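Local coordinates for protein homocysteine S-methyltransferase (Escherichia coli, PDB 5DMM) that catalyses methyl transfer from S-methylmethionine, or less efficiently S-adenosylmethionine, to homocysteine, yielding methionine, with zinc as cofactor, at residues A[21-26]-A[53-58]; A[137-142]-A[170-175]; A[223-228]-A[244-249]; A[251-256]-A[293-298]. All coordinates share one frame; numbering follows the deposited sequence.

The four contacts belong to one (beta/alpha)8 barrel, the TIM-barrel fold of the homocysteine-binding family. They follow one another along the chain, each closing before the next opens. Contact 4 lies nearest the chain's centre. Contact 1 touches it directly: A22 N and T25 OG1 both bond to T298, and the two centres are about 13 Å apart. Together they pack around the loop carrying C295, a zinc ligand beside bound homocysteine. Contacts 3 and 4 share neighbouring strands 222-228 and 250-253, but contact 3 lies away from the annotated sites. Contact 2 lies across the chain's centre from contact 1, about 29 Å between centres, and holds a second zinc site at D138 and H140.

Contact 1 (A[21-26]-A[53-58])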
# COMPACT_ATOMS: atom_id res chain seq x y z
N GLY A 21 8.46 -4.29 1.47
CA GLY A 21 7.81 -5.58 1.61
C GLY A 21 7.07 -5.65 2.93
O GLY A 21 6.83 -4.62 3.57
N ALA A 22 6.74 -6.87 3.36
CA ALA A 22 5.92 -7.05 4.56
C ALA A 22 6.61 -6.54 5.83
O ALA A 22 7.82 -6.68 6.02
CB ALA A 22 5.53 -8.52 4.71
N MET A 23 5.79 -5.98 6.71
CA MET A 23 6.23 -5.47 8.01
C MET A 23 6.24 -6.61 9.02
O MET A 23 7.18 -6.75 9.80
CB MET A 23 5.28 -4.33 8.43
CG MET A 23 5.39 -3.81 9.86
SD MET A 23 7.00 -3.09 10.23
CE MET A 23 7.06 -1.63 9.20
N ALA A 24 5.21 -7.45 8.96
CA ALA A 24 4.97 -8.49 9.96
C ALA A 24 6.11 -9.50 10.11
O ALA A 24 6.50 -9.84 11.23
CB ALA A 24 3.68 -9.24 9.64
N THR A 25 6.63 -9.98 8.97
CA THR A 25 7.73 -10.95 8.98
C THR A 25 8.90 -10.45 9.80
O THR A 25 9.45 -11.18 10.64
CB THR A 25 8.23 -11.25 7.54
OG1 THR A 25 8.49 -10.02 6.86
CG2 THR A 25 7.21 -12.04 6.77
N GLU A 26 9.26 -9.20 9.56
CA GLU A 26 10.42 -8.59 10.19
C GLU A 26 10.19 -8.33 11.67
O GLU A 26 11.10 -8.49 12.47
CB GLU A 26 10.78 -7.29 9.46
CG GLU A 26 11.69 -7.51 8.26
CD GLU A 26 13.16 -7.38 8.63
OE1 GLU A 26 13.46 -6.64 9.60
OE2 GLU A 26 14.02 -7.99 7.96
N GLU A 53 12.79 0.62 12.67
CA GLU A 53 13.93 -0.20 12.27
C GLU A 53 13.62 -1.00 10.99
O GLU A 53 14.47 -1.13 10.11
CB GLU A 53 14.34 -1.14 13.40
CG GLU A 53 15.08 -0.42 14.53
CD GLU A 53 15.46 -1.34 15.70
OE1 GLU A 53 15.60 -2.56 15.48
OE2 GLU A 53 15.63 -0.83 16.83
N VAL A 54 12.41 -1.53 10.90
CA VAL A 54 12.04 -2.30 9.71
C VAL A 54 11.97 -1.40 8.48
O VAL A 54 12.42 -1.79 7.39
CB VAL A 54 10.70 -3.03 9.89
CG1 VAL A 54 10.29 -3.67 8.56
CG2 VAL A 54 10.82 -4.08 10.99
N HIS A 55 11.43 -0.19 8.63
CA HIS A 55 11.41 0.74 7.51
C HIS A 55 12.85 1.05 7.06
O HIS A 55 13.16 1.09 5.86
CB HIS A 55 10.68 2.04 7.88
CG HIS A 55 9.19 1.91 8.00
ND1 HIS A 55 8.41 1.35 7.02
CD2 HIS A 55 8.35 2.29 8.99
CE1 HIS A 55 7.14 1.39 7.39
NE2 HIS A 55 7.08 1.96 8.58
N LEU A 56 13.73 1.25 8.03
CA LEU A 56 15.13 1.54 7.71
C LEU A 56 15.77 0.34 6.99
O LEU A 56 16.52 0.51 6.03
CB LEU A 56 15.91 1.88 8.98
CG LEU A 56 17.42 2.08 8.81
CD1 LEU A 56 17.70 3.25 7.87
CD2 LEU A 56 18.09 2.29 10.18
N ASP A 57 15.45 -0.85 7.47
CA ASP A 57 15.88 -2.10 6.84
C ASP A 57 15.52 -2.17 5.34
O ASP A 57 16.32 -2.57 4.49
CB ASP A 57 15.23 -3.27 7.57
CG ASP A 57 16.03 -4.54 7.50
OD1 ASP A 57 16.67 -4.80 6.45
OD2 ASP A 57 16.02 -5.28 8.51
N TYR A 58 14.28 -1.78 5.03
CA TYR A 58 13.84 -1.83 3.65
C TYR A 58 14.50 -0.74 2.80
O TYR A 58 14.85 -0.99 1.64
CB TYR A 58 12.31 -1.71 3.56
CG TYR A 58 11.60 -3.04 3.75
CD1 TYR A 58 11.75 -4.05 2.80
CD2 TYR A 58 10.78 -3.28 4.86
CE1 TYR A 58 11.12 -5.26 2.94
CE2 TYR A 58 10.14 -4.51 5.02
CZ TYR A 58 10.33 -5.50 4.04
OH TYR A 58 9.72 -6.73 4.13
O HOH W 1 17.01 -7.36 7.09
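In this TIM barrel, residues 21-26 lead from strand 17-18 into helix 24-29 and lie against helix 48-61, which precedes strand 65-67. Y58 reaches across to the loop. Its CG stands anti to the carbonyl carbon (chi1 -84°), and the ring runs out so that OH donates to A22 O at 2.7 Å, in the carbonyl plane and on a lone pair. G21 N sits over one ring face, 3.2 Å from Y58 CE1. A side chain at G21 would clash with the hydroxyl. A phenylalanine at Y58 would lose the bond to A22 O and would probably loosen that loop. M23 starts with CG anti to the backbone N (chi1 169°), then bends at chi2 and chi3. The bends carry SD to V54 CB at 3.7 Å and put CE over a face of the H55 ring, 3.7 Å from its centroid, a CH-pi contact. E26 lays its CB against V54 CG2, at 3.6 Å. Its OE1 comes within 3.1 Å of D57 OD2. These like charges share R30, which salt-bridges both and probably offsets their repulsion. Y58 packs on P300 and I303 of helix 300-309, while H55 turns to A99 and A102 of helix 85-109.

Contact 2 (A[137-142]-A[170-175]); sequences GDYHCS and LPNFSE
In this TIM barrel, the loop before helix 143-159 meets the turn that leads from strand 164-170 into helix 173-183. Two side-chain hydrogen bonds join them. N172 ND2 donates to G137 O at 2.8 Å, nearly straight at 162° and close to the amide plane. Y139 OH donates to E175 OE1 at 2.6 Å, on the syn lone pair and at the edge of the tyrosine ring. The ring and carboxylate planes are 78° apart, whereas the N172 amide lies almost parallel to the ring. P171 brings CG to 3.4 Å from Y139 OH, and its CB rests on G137 CA. A side chain at G137 would run into P171 O. Torsions set these groups: Y139 CG takes the crowded position between N and carbonyl carbon (chi1 45°), and E175 reaches out extended. The second shell holds them. H150 and the backbone N of Y125 bond to E175 OE2, and the Y125 ring packs edge-to-face with Y139. D138 and H140, zinc ligands in this crystal, flank Y139 but turn away from helix 173-183. N172 is the N-cap of that helix, and its OD1 accepts from both E175 N at 2.8 Å and S174 OG at 2.7 Å.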
# COMPACT_ATOMS: atom_id res chain seq x y z
N GLY A 137 -14.68 -9.19 -1.29
CA GLY A 137 -15.34 -7.92 -1.57
C GLY A 137 -16.86 -7.94 -1.52
O GLY A 137 -17.50 -7.01 -1.99
N ASP A 138 -17.44 -8.99 -0.95
CA ASP A 138 -18.90 -9.03 -0.89
C ASP A 138 -19.40 -8.42 0.41
O ASP A 138 -19.82 -9.11 1.33
CB ASP A 138 -19.43 -10.46 -1.03
CG ASP A 138 -20.95 -10.49 -1.26
OD1 ASP A 138 -21.57 -9.41 -1.40
OD2 ASP A 138 -21.52 -11.60 -1.32
N TYR A 139 -19.33 -7.09 0.46
CA TYR A 139 -19.91 -6.34 1.56
C TYR A 139 -20.57 -5.09 1.01
O TYR A 139 -20.28 -4.66 -0.13
CB TYR A 139 -18.86 -6.01 2.61
CG TYR A 139 -17.52 -5.49 2.12
CD1 TYR A 139 -16.38 -6.29 2.19
CD2 TYR A 139 -17.37 -4.19 1.64
CE1 TYR A 139 -15.14 -5.82 1.77
CE2 TYR A 139 -16.13 -3.71 1.22
CZ TYR A 139 -15.03 -4.53 1.30
OH TYR A 139 -13.79 -4.06 0.93
N HIS A 140 -21.48 -4.52 1.79
CA HIS A 140 -22.35 -3.46 1.30
C HIS A 140 -22.40 -2.27 2.26
O HIS A 140 -22.83 -2.41 3.40
CB HIS A 140 -23.76 -4.01 1.06
CG HIS A 140 -23.82 -5.12 0.07
ND1 HIS A 140 -23.90 -4.91 -1.29
CD2 HIS A 140 -23.78 -6.47 0.24
CE1 HIS A 140 -23.93 -6.07 -1.92
NE2 HIS A 140 -23.86 -7.03 -1.01
N CYS A 141 -21.95 -1.12 1.78
CA CYS A 141 -22.01 0.12 2.53
C CYS A 141 -22.46 1.23 1.59
O CYS A 141 -22.17 1.20 0.40
CB CYS A 141 -20.65 0.48 3.14
SG CYS A 141 -19.96 -0.73 4.30
N SER A 142 -23.17 2.23 2.13
CA SER A 142 -23.48 3.41 1.34
C SER A 142 -22.19 4.15 1.02
O SER A 142 -21.16 3.90 1.67
CB SER A 142 -24.44 4.34 2.10
OG SER A 142 -23.86 4.77 3.31
N LEU A 170 -7.69 -3.74 -2.47
CA LEU A 170 -9.09 -3.33 -2.64
C LEU A 170 -9.87 -4.34 -3.50
O LEU A 170 -9.49 -4.59 -4.64
CB LEU A 170 -9.15 -1.95 -3.29
CG LEU A 170 -8.33 -0.82 -2.66
CD1 LEU A 170 -8.45 0.43 -3.51
CD2 LEU A 170 -8.78 -0.54 -1.23
N PRO A 171 -10.97 -4.90 -2.97
CA PRO A 171 -11.73 -5.95 -3.65
C PRO A 171 -13.08 -5.50 -4.20
O PRO A 171 -13.71 -6.27 -4.92
CB PRO A 171 -11.95 -6.96 -2.54
CG PRO A 171 -12.18 -6.06 -1.33
CD PRO A 171 -11.34 -4.81 -1.54
N ASN A 172 -13.51 -4.30 -3.82
CA ASN A 172 -14.89 -3.86 -3.99
C ASN A 172 -14.99 -2.56 -4.78
O ASN A 172 -14.40 -1.54 -4.41
CB ASN A 172 -15.54 -3.70 -2.60
CG ASN A 172 -16.99 -3.28 -2.67
OD1 ASN A 172 -17.30 -2.13 -2.98
ND2 ASN A 172 -17.89 -4.22 -2.36
N PHE A 173 -15.73 -2.60 -5.89
CA PHE A 173 -15.85 -1.48 -6.82
C PHE A 173 -16.56 -0.28 -6.21
O PHE A 173 -16.12 0.86 -6.41
CB PHE A 173 -16.59 -1.94 -8.08
CG PHE A 173 -16.58 -0.95 -9.20
CD1 PHE A 173 -15.41 -0.31 -9.59
CD2 PHE A 173 -17.74 -0.67 -9.91
CE1 PHE A 173 -15.40 0.60 -10.64
CE2 PHE A 173 -17.74 0.23 -10.97
CZ PHE A 173 -16.57 0.87 -11.33
N SER A 174 -17.64 -0.52 -5.48
CA SER A 174 -18.39 0.61 -4.92
C SER A 174 -17.51 1.34 -3.90
O SER A 174 -17.56 2.56 -3.80
CB SER A 174 -19.71 0.14 -4.29
OG SER A 174 -19.50 -0.61 -3.10
N GLU A 175 -16.69 0.60 -3.16
CA GLU A 175 -15.76 1.23 -2.21
C GLU A 175 -14.65 1.99 -2.96
O GLU A 175 -14.25 3.08 -2.54
CB GLU A 175 -15.17 0.18 -1.27
CG GLU A 175 -14.06 0.71 -0.36
CD GLU A 175 -13.49 -0.35 0.56
OE1 GLU A 175 -13.52 -1.55 0.20
OE2 GLU A 175 -13.01 0.02 1.65
O HOH W 2 -21.40 -1.56 -1.26

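Contact 3 (A[223-228]-A[244-249])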
# COMPACT_ATOMS: atom_id res chain seq x y z
N VAL A 223 -2.52 8.35 -9.43
CA VAL A 223 -1.35 8.44 -10.30
C VAL A 223 -0.74 7.09 -10.67
O VAL A 223 0.23 7.03 -11.44
CB VAL A 223 -0.26 9.31 -9.65
CG1 VAL A 223 -0.77 10.75 -9.49
CG2 VAL A 223 0.12 8.75 -8.29
N ALA A 224 -1.29 6.01 -10.11
CA ALA A 224 -0.87 4.66 -10.47
C ALA A 224 -1.93 3.64 -10.05
O ALA A 224 -2.74 3.89 -9.15
CB ALA A 224 0.49 4.34 -9.84
N LEU A 225 -1.93 2.50 -10.73
CA LEU A 225 -2.92 1.43 -10.56
C LEU A 225 -2.19 0.11 -10.54
O LEU A 225 -1.19 -0.03 -11.21
CB LEU A 225 -3.93 1.41 -11.72
CG LEU A 225 -4.75 2.63 -12.07
CD1 LEU A 225 -5.72 2.30 -13.16
CD2 LEU A 225 -5.49 3.06 -10.83
N GLY A 226 -2.70 -0.88 -9.82
CA GLY A 226 -2.06 -2.18 -9.93
C GLY A 226 -2.66 -3.28 -9.09
O GLY A 226 -3.85 -3.26 -8.80
N ILE A 227 -1.83 -4.24 -8.72
CA ILE A 227 -2.29 -5.40 -7.97
C ILE A 227 -1.36 -5.70 -6.79
O ILE A 227 -0.15 -5.47 -6.86
CB ILE A 227 -2.39 -6.64 -8.88
CG1 ILE A 227 -1.04 -6.87 -9.56
CG2 ILE A 227 -3.51 -6.45 -9.91
CD1 ILE A 227 -0.94 -8.17 -10.37
N ASN A 228 -1.92 -6.19 -5.69
CA ASN A 228 -1.09 -6.64 -4.59
C ASN A 228 -1.78 -7.74 -3.81
O ASN A 228 -2.98 -7.96 -3.97
CB ASN A 228 -0.74 -5.46 -3.66
CG ASN A 228 -1.93 -4.97 -2.85
OD1 ASN A 228 -2.85 -4.34 -3.38
ND2 ASN A 228 -1.92 -5.24 -1.54
N GLY A 244 -3.04 -3.16 -21.37
CA GLY A 244 -3.81 -2.87 -22.57
C GLY A 244 -4.91 -1.84 -22.32
O GLY A 244 -5.58 -1.40 -23.26
N LEU A 245 -5.07 -1.43 -21.06
CA LEU A 245 -6.17 -0.55 -20.65
C LEU A 245 -5.71 0.84 -20.21
O LEU A 245 -6.49 1.79 -20.20
CB LEU A 245 -6.96 -1.18 -19.50
CG LEU A 245 -7.65 -2.51 -19.77
CD1 LEU A 245 -8.23 -3.04 -18.48
CD2 LEU A 245 -8.74 -2.31 -20.82
N THR A 246 -4.45 0.97 -19.83
CA THR A 246 -3.95 2.24 -19.32
C THR A 246 -2.44 2.31 -19.50
O THR A 246 -1.76 1.28 -19.58
CB THR A 246 -4.32 2.43 -17.84
OG1 THR A 246 -3.75 3.65 -17.33
CG2 THR A 246 -3.79 1.27 -17.03
N VAL A 247 -1.90 3.52 -19.56
CA VAL A 247 -0.45 3.69 -19.51
C VAL A 247 -0.06 4.46 -18.25
O VAL A 247 1.06 4.95 -18.14
CB VAL A 247 0.10 4.40 -20.77
CG1 VAL A 247 0.04 3.46 -21.95
CG2 VAL A 247 -0.67 5.66 -21.06
N LEU A 248 -0.98 4.58 -17.30
CA LEU A 248 -0.56 4.94 -15.95
C LEU A 248 0.50 3.94 -15.51
O LEU A 248 0.43 2.77 -15.87
CB LEU A 248 -1.74 4.90 -14.97
CG LEU A 248 -2.74 6.06 -15.02
CD1 LEU A 248 -3.85 5.80 -14.01
CD2 LEU A 248 -2.07 7.41 -14.76
N PRO A 249 1.50 4.41 -14.73
CA PRO A 249 2.48 3.49 -14.14
C PRO A 249 1.76 2.39 -13.36
O PRO A 249 0.86 2.70 -12.56
CB PRO A 249 3.31 4.37 -13.18
CG PRO A 249 2.90 5.76 -13.44
CD PRO A 249 1.62 5.78 -14.20
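Strand 222-228 meets the loop that brings the chain back from helix 235-243 to strand 250-253, so this contact closes a beta-alpha-beta crossover of the barrel. One polar link joins the two segments. L225 N donates to P249 O at 3.3 Å, a weak bond, though fairly straight at 159°. It forms where the loop is about to enter strand 250-253, and so comes just ahead of the regular pairing of the two strands. The same carbonyl oxygen lies 3.2 Å from A224 CB, so P249 O rests against both the A224 methyl and the L225 amide. A second polar bond shapes the loop itself. T246 OG1 accepts from L248 N at 2.9 Å, which makes an ST turn. T246 has OG1 anti to its backbone N (chi1 177°).

The apolar contacts are made mainly by two leucines. L225 and L248 both hold CG anti to the carbonyl carbon, and they cross obliquely. L248 CD1 touches L225 CG at 3.8 Å and lies near L225 CD1 as well. The other branch, L248 CD2, reaches toward V223 O. P249 sets its CD against the same oxygen, 3.3 Å from V223 O. T246 CG2 adds a looser touch on L225 CD1.

Farther out, L225 packs on L216 of helix 209-217 and on F193 of strand 191-197. T246 and L245 rest on V213 of that helix, while A224 leans on W192 and on V251 of the neighbouring strand 250-253.

Contact 4 (A[251-256]-A[293-298]). With ZN (zinc ion), chain B; BME (beta-mercaptoethanol), chain E.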
# COMPACT_ATOMS: atom_id res chain seq x y z
N VAL A 251 1.39 -0.82 -10.66
CA VAL A 251 1.90 -1.22 -9.36
C VAL A 251 1.80 -2.73 -9.19
O VAL A 251 0.79 -3.33 -9.55
CB VAL A 251 1.12 -0.53 -8.22
CG1 VAL A 251 1.66 -0.94 -6.87
CG2 VAL A 251 1.15 0.98 -8.37
N VAL A 252 2.83 -3.35 -8.64
CA VAL A 252 2.75 -4.78 -8.39
C VAL A 252 3.57 -5.16 -7.17
O VAL A 252 4.77 -4.90 -7.10
CB VAL A 252 3.20 -5.61 -9.64
CG1 VAL A 252 4.59 -5.19 -10.13
CG2 VAL A 252 3.18 -7.09 -9.34
N TYR A 253 2.90 -5.72 -6.17
CA TYR A 253 3.62 -6.30 -5.06
C TYR A 253 2.87 -7.53 -4.55
O TYR A 253 1.90 -7.43 -3.80
CB TYR A 253 3.87 -5.28 -3.93
CG TYR A 253 2.78 -4.32 -3.48
CD1 TYR A 253 2.33 -4.33 -2.16
CD2 TYR A 253 2.29 -3.32 -4.32
CE1 TYR A 253 1.37 -3.42 -1.70
CE2 TYR A 253 1.32 -2.41 -3.88
CZ TYR A 253 0.88 -2.47 -2.57
OH TYR A 253 -0.07 -1.57 -2.11
N PRO A 254 3.33 -8.71 -5.00
CA PRO A 254 2.65 -9.98 -4.72
C PRO A 254 3.10 -10.62 -3.42
O PRO A 254 4.05 -10.16 -2.77
CB PRO A 254 3.05 -10.84 -5.92
CG PRO A 254 4.46 -10.38 -6.20
CD PRO A 254 4.41 -8.88 -5.99
N ASN A 255 2.42 -11.69 -3.05
CA ASN A 255 2.84 -12.50 -1.91
C ASN A 255 4.08 -13.30 -2.27
O ASN A 255 4.35 -13.55 -3.44
CB ASN A 255 1.71 -13.42 -1.47
CG ASN A 255 0.46 -12.65 -1.11
OD1 ASN A 255 0.54 -11.53 -0.61
ND2 ASN A 255 -0.70 -13.22 -1.37
N SER A 256 4.83 -13.69 -1.24
CA SER A 256 6.03 -14.49 -1.41
C SER A 256 5.68 -15.83 -2.04
O SER A 256 4.59 -16.36 -1.84
CB SER A 256 6.70 -14.71 -0.05
OG SER A 256 7.94 -15.38 -0.18
N GLY A 293 7.25 -4.17 -5.52
CA GLY A 293 7.69 -4.56 -4.19
C GLY A 293 7.13 -5.91 -3.80
O GLY A 293 6.86 -6.74 -4.67
N GLY A 294 6.94 -6.11 -2.50
CA GLY A 294 6.43 -7.38 -2.01
C GLY A 294 5.30 -7.22 -1.02
O GLY A 294 5.18 -6.19 -0.35
N CYS A 295 4.46 -8.24 -0.93
CA CYS A 295 3.37 -8.24 0.04
C CYS A 295 3.62 -9.34 1.08
O CYS A 295 4.71 -9.44 1.63
CB CYS A 295 2.02 -8.41 -0.68
SG CYS A 295 0.60 -7.55 0.09
N CYS A 296 2.62 -10.19 1.31
CA CYS A 296 2.67 -11.15 2.43
C CYS A 296 3.85 -12.10 2.37
O CYS A 296 4.14 -12.68 1.32
CB CYS A 296 1.37 -11.96 2.50
SG CYS A 296 -0.06 -11.06 3.18
N ARG A 297 4.53 -12.21 3.50
CA ARG A 297 5.65 -13.13 3.71
C ARG A 297 6.92 -12.73 2.97
O ARG A 297 7.92 -13.45 2.99
CB ARG A 297 5.25 -14.57 3.35
CG ARG A 297 4.10 -15.09 4.19
CD ARG A 297 3.75 -16.53 3.87
NE ARG A 297 3.59 -16.75 2.44
CZ ARG A 297 2.49 -16.48 1.75
NH1 ARG A 297 2.46 -16.71 0.44
NH2 ARG A 297 1.43 -15.96 2.35
N THR A 298 6.90 -11.57 2.33
CA THR A 298 8.13 -11.03 1.76
C THR A 298 8.92 -10.33 2.85
O THR A 298 8.40 -9.99 3.92
CB THR A 298 7.87 -10.07 0.59
OG1 THR A 298 7.20 -8.90 1.07
CG2 THR A 298 7.03 -10.76 -0.46
ZN ZN B . -0.70 -8.74 1.04
C1 BME E . 2.40 -10.50 6.46
C2 BME E . 1.23 -11.02 5.62
O1 BME E . 3.56 -11.26 6.23
S2 BME E . 0.47 -9.72 4.62
O HOH W 3 10.60 -14.05 1.01
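The end of TIM-barrel strand 250-253 and the residues after it run beside the loop that follows the neighbouring strand 289-292, and here they build part of the zinc and homocysteine site. Backbone bonds join them. P254 O accepts from C295 N at 2.7 Å, with the donor above the carbonyl plane. S256 N donates to C296 O at 2.8 Å, nearly along the C=O axis and almost straight at 172°. G293 N donates to V252 O at 3.0 Å. N255 adds a side-chain bond: with CG anti to its carbonyl carbon (chi1 -58°), it swings OD1 onto C296 N at 3.1 Å, on a lone pair. An alanine at N255 would lose this bond and the contact of OD1 with C296 CB, and would probably leave the cysteine pair less firmly placed.

C295 points SG at the zinc, which C229 also binds. Its CB packs against Y253 O. Y253 takes the crowded first torsion (chi1 43°) and sends its ring past C295 SG in an oblique sulfur-aromatic contact. Its hydroxyl bonds to E168 and W192, and both Y253 and C295 touch homocysteine.

C295 to T298 form a type II turn. C295 O accepts from both N and OG1 of T298, and T298 CG2 packs on S256 N. R297 lays CB against S256 CB and makes a weak bond from NH1 to S256 O. C296, predicted to bind zinc, is instead covalently modified here: its SG is 2.0 Å from S2 of beta-mercaptoethanol, probably from the crystallisation liquor.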